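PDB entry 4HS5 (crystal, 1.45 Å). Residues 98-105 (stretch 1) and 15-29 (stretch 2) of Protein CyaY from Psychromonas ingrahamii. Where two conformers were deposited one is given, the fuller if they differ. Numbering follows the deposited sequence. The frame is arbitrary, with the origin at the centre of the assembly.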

# COMPACT_ATOMS: atom_id res chain seq x y z
N LYS A 98 9.39 -11.84 5.70
CA LYS A 98 9.26 -13.25 5.26
C LYS A 98 7.87 -13.90 5.37
O LYS A 98 7.75 -15.12 5.34
CB LYS A 98 10.33 -14.13 5.90
CG LYS A 98 11.75 -13.66 5.64
CD LYS A 98 12.02 -13.46 4.15
CE LYS A 98 13.21 -12.53 3.94
NZ LYS A 98 13.41 -12.21 2.50
N GLU A 99 6.81 -13.10 5.46
CA GLU A 99 5.48 -13.70 5.38
C GLU A 99 4.87 -13.31 4.04
O GLU A 99 5.33 -12.38 3.37
CB GLU A 99 4.58 -13.26 6.53
CG GLU A 99 3.71 -14.34 7.15
CD GLU A 99 3.03 -13.83 8.42
OE1 GLU A 99 3.06 -12.61 8.66
OE2 GLU A 99 2.45 -14.64 9.15
N THR A 100 3.85 -14.06 3.66
CA THR A 100 3.25 -13.93 2.35
C THR A 100 1.83 -13.37 2.47
O THR A 100 0.99 -13.89 3.22
CB THR A 100 3.29 -15.27 1.59
OG1 THR A 100 4.65 -15.66 1.39
CG2 THR A 100 2.61 -15.14 0.23
N VAL A 101 1.60 -12.26 1.79
CA VAL A 101 0.26 -11.71 1.60
C VAL A 101 0.17 -11.40 0.12
O VAL A 101 0.91 -10.55 -0.38
CB VAL A 101 0.00 -10.42 2.41
CG1 VAL A 101 -1.40 -9.89 2.14
CG2 VAL A 101 0.18 -10.64 3.91
N ASP A 102 -0.70 -12.12 -0.58
CA ASP A 102 -0.97 -11.82 -1.98
C ASP A 102 -2.12 -10.82 -2.03
O ASP A 102 -3.22 -11.12 -1.57
CB ASP A 102 -1.34 -13.11 -2.71
CG ASP A 102 -1.40 -12.94 -4.22
OD1 ASP A 102 -1.43 -13.98 -4.92
OD2 ASP A 102 -1.40 -11.79 -4.71
N PHE A 103 -1.87 -9.63 -2.57
CA PHE A 103 -2.89 -8.59 -2.63
C PHE A 103 -3.61 -8.59 -3.96
O PHE A 103 -4.62 -7.91 -4.12
CB PHE A 103 -2.26 -7.22 -2.42
CG PHE A 103 -1.74 -7.00 -1.04
CD1 PHE A 103 -0.40 -7.17 -0.75
CD2 PHE A 103 -2.60 -6.60 -0.02
CE1 PHE A 103 0.08 -6.97 0.53
CE2 PHE A 103 -2.13 -6.39 1.27
CZ PHE A 103 -0.78 -6.57 1.55
N THR A 104 -3.08 -9.34 -4.92
CA THR A 104 -3.57 -9.28 -6.29
C THR A 104 -4.59 -10.37 -6.61
O THR A 104 -5.68 -10.07 -7.08
CB THR A 104 -2.40 -9.32 -7.29
OG1 THR A 104 -1.53 -8.20 -7.05
CG2 THR A 104 -2.91 -9.26 -8.71
N GLU A 105 -4.22 -11.62 -6.38
CA GLU A 105 -5.09 -12.75 -6.66
C GLU A 105 -6.02 -13.05 -5.48
O GLU A 105 -5.71 -12.71 -4.34
CB GLU A 105 -4.27 -14.00 -7.00
CG GLU A 105 -3.64 -13.99 -8.40
CD GLU A 105 -2.32 -13.24 -8.47
OE1 GLU A 105 -1.62 -13.15 -7.44
OE2 GLU A 105 -1.97 -12.76 -9.56
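Stretch 2 15-29: QKIEEKIEESGADVD

Stretch 2 begins as the last turns of a helix, residues 15-24, then turns through a short loop at Gly-25 to Asp-27 and enters a strand that continues later in the chain. Stretch 1, the end of the chain, has neither helix nor strand; it runs extended from Glu-99 to Asp-102 and lies along the helix in the opposite sense. The register shows this: the CA of Val-101 is 5.6 Å from the CA of Ser-24, and the CA of Phe-103 is 5.7 Å from the CA of Lys-20, one helical turn earlier. Together the two stretches bury 549 Å².

Phe-103 gives the most surface. Its CA-to-CB bond points sideways, but with chi1 in the m well the ring reaches the helix, where CD2 lies 3.5 Å from CB of Lys-20. Farther along the ring, CE2 meets CG2 of Ile-17 at 3.8 Å and CG1 of Ile-21 at 4.2 Å. The backbone oxygens of Lys-16 and Ile-17 lie at the ring edge, where the weakly positive C-H groups tolerate carbonyls. A large, flat apolar side chain suits this buried place beside two isoleucines.

Lys-20 answers it from the helix. Its CB points toward stretch 1, and its aliphatic chain passes along the backbone, with CD 3.5 Å from O of Asp-102. The long chain thus offers methylenes to its neighbours while delivering a charge to the chain end: NZ donates a hydrogen bond to O of Glu-105 at 2.9 Å. Water 1 accepts from NZ of Lys-16 at 2.4 Å and, weakly, from NZ of Lys-20 at 3.2 Å, and donates to O of Thr-104 at 3.1 Å, tying the helix to the tail.

At the other end of the contact, Glu-99 points toward the loop after the helix. Asp-27 N donates to its OE1 at 3.0 Å and more weakly to its OE2 at 3.3 Å, so the carboxylate serves a backbone amide. The fit has a cost, for OE2 of Glu-99 lies 3.4 Å from OD1 of Asp-27, two acceptors of like charge.

Between these ends, buried Val-101 places CG2 3.5 Å from CB of Ala-26 and CG1 3.7 Å from O of Lys-20, its branched side chain filling the space beside helix and loop. Ser-24 OG shapes that loop, donating to O of Ile-21 at 2.8 Å and accepting from N of Ala-26 at 2.9 Å. Gly-25 leaves the helix with positive phi, a conformation glycine adopts easily.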

# COMPACT_ATOMS: atom_id res chain seq x y z
N GLN A 15 -8.87 -0.34 1.88
CA GLN A 15 -9.68 -1.47 2.33
C GLN A 15 -9.24 -2.80 1.72
O GLN A 15 -9.32 -3.83 2.39
CB GLN A 15 -11.17 -1.22 2.06
CG GLN A 15 -11.74 -0.10 2.90
CD GLN A 15 -13.25 -0.18 3.02
OE1 GLN A 15 -13.95 -0.40 2.04
NE2 GLN A 15 -13.75 0.01 4.24
N LYS A 16 -8.77 -2.79 0.47
CA LYS A 16 -8.22 -3.99 -0.17
C LYS A 16 -6.99 -4.48 0.60
O LYS A 16 -6.83 -5.67 0.86
CB LYS A 16 -7.85 -3.70 -1.63
CG LYS A 16 -7.35 -4.90 -2.43
CD LYS A 16 -7.17 -4.48 -3.89
CE LYS A 16 -6.90 -5.67 -4.81
NZ LYS A 16 -8.15 -6.29 -5.35
N ILE A 17 -6.14 -3.55 1.01
CA ILE A 17 -4.95 -3.93 1.76
C ILE A 17 -5.37 -4.57 3.08
O ILE A 17 -4.86 -5.64 3.43
CB ILE A 17 -4.04 -2.72 2.01
CG1 ILE A 17 -3.41 -2.26 0.69
CG2 ILE A 17 -2.95 -3.08 3.01
CD1 ILE A 17 -2.77 -0.88 0.79
N GLU A 18 -6.32 -3.96 3.77
CA GLU A 18 -6.82 -4.47 5.05
C GLU A 18 -7.49 -5.84 4.91
O GLU A 18 -7.22 -6.75 5.69
CB GLU A 18 -7.77 -3.46 5.69
CG GLU A 18 -7.04 -2.20 6.07
CD GLU A 18 -7.96 -1.05 6.35
OE1 GLU A 18 -9.20 -1.23 6.23
OE2 GLU A 18 -7.45 0.03 6.68
N GLU A 19 -8.36 -5.96 3.93
CA GLU A 19 -9.05 -7.21 3.69
C GLU A 19 -8.08 -8.33 3.30
O GLU A 19 -8.24 -9.46 3.79
CB GLU A 19 -10.12 -7.02 2.61
CG GLU A 19 -11.01 -8.23 2.42
CD GLU A 19 -10.35 -9.27 1.57
OE1 GLU A 19 -9.48 -8.89 0.76
OE2 GLU A 19 -10.66 -10.47 1.72
N LYS A 20 -7.11 -8.04 2.44
CA LYS A 20 -6.15 -9.06 1.99
C LYS A 20 -5.26 -9.55 3.12
O LYS A 20 -4.89 -10.72 3.14
CB LYS A 20 -5.31 -8.57 0.82
CG LYS A 20 -6.06 -8.46 -0.50
CD LYS A 20 -6.43 -9.84 -1.05
CE LYS A 20 -7.39 -9.69 -2.21
NZ LYS A 20 -7.54 -10.95 -3.00
N ILE A 21 -4.91 -8.66 4.04
CA ILE A 21 -4.21 -9.03 5.26
C ILE A 21 -5.05 -9.99 6.11
O ILE A 21 -4.56 -11.03 6.54
CB ILE A 21 -3.81 -7.78 6.09
CG1 ILE A 21 -2.62 -7.06 5.43
CG2 ILE A 21 -3.42 -8.15 7.50
CD1 ILE A 21 -2.37 -5.69 5.99
N GLU A 22 -6.33 -9.65 6.33
CA GLU A 22 -7.21 -10.48 7.15
C GLU A 22 -7.39 -11.84 6.51
O GLU A 22 -7.47 -12.87 7.19
CB GLU A 22 -8.58 -9.80 7.31
CG GLU A 22 -8.58 -8.52 8.12
CD GLU A 22 -8.24 -8.72 9.59
OE1 GLU A 22 -8.27 -9.87 10.07
OE2 GLU A 22 -7.94 -7.72 10.27
N GLU A 23 -7.44 -11.83 5.19
CA GLU A 23 -7.70 -12.99 4.37
C GLU A 23 -6.49 -13.94 4.33
O GLU A 23 -6.65 -15.17 4.35
CB GLU A 23 -8.01 -12.48 2.99
CG GLU A 23 -8.55 -13.45 2.01
CD GLU A 23 -8.36 -12.93 0.62
OE1 GLU A 23 -7.38 -13.35 -0.03
OE2 GLU A 23 -9.15 -12.06 0.20
N SER A 24 -5.30 -13.36 4.28
CA SER A 24 -4.05 -14.11 4.22
C SER A 24 -3.78 -14.82 5.54
O SER A 24 -3.06 -15.82 5.58
CB SER A 24 -2.89 -13.16 3.97
OG SER A 24 -2.60 -12.44 5.15
N GLY A 25 -4.36 -14.29 6.61
CA GLY A 25 -4.08 -14.77 7.96
C GLY A 25 -2.79 -14.23 8.56
O GLY A 25 -2.46 -14.50 9.72
N ALA A 26 -2.07 -13.44 7.78
CA ALA A 26 -0.72 -13.01 8.19
C ALA A 26 -0.67 -12.14 9.44
O ALA A 26 -1.62 -11.42 9.78
CB ALA A 26 -0.02 -12.32 7.03
N ASP A 27 0.47 -12.19 10.12
CA ASP A 27 0.68 -11.39 11.32
C ASP A 27 1.17 -10.02 10.92
O ASP A 27 2.35 -9.70 11.05
CB ASP A 27 1.67 -12.07 12.25
CG ASP A 27 1.18 -13.43 12.71
OD1 ASP A 27 1.90 -14.41 12.47
OD2 ASP A 27 0.08 -13.50 13.29
N VAL A 28 0.24 -9.23 10.40
CA VAL A 28 0.51 -7.86 10.04
C VAL A 28 -0.53 -6.99 10.73
O VAL A 28 -1.74 -7.18 10.51
CB VAL A 28 0.41 -7.66 8.52
CG1 VAL A 28 0.71 -6.23 8.17
CG2 VAL A 28 1.37 -8.59 7.81
N ASP A 29 -0.09 -6.07 11.57
CA ASP A 29 -0.99 -5.11 12.19
C ASP A 29 -1.17 -3.93 11.25
O ASP A 29 -0.23 -3.53 10.56
CB ASP A 29 -0.48 -4.64 13.55
CG ASP A 29 -0.71 -5.67 14.65
OD1 ASP A 29 -1.61 -6.52 14.50
OD2 ASP A 29 0.01 -5.62 15.67
O HOH W 1 -7.83 -8.69 -5.26
O HOH W 2 -4.12 -12.17 0.48
O HOH W 3 -8.73 -10.81 -6.11
O HOH W 4 -5.54 -13.38 -1.92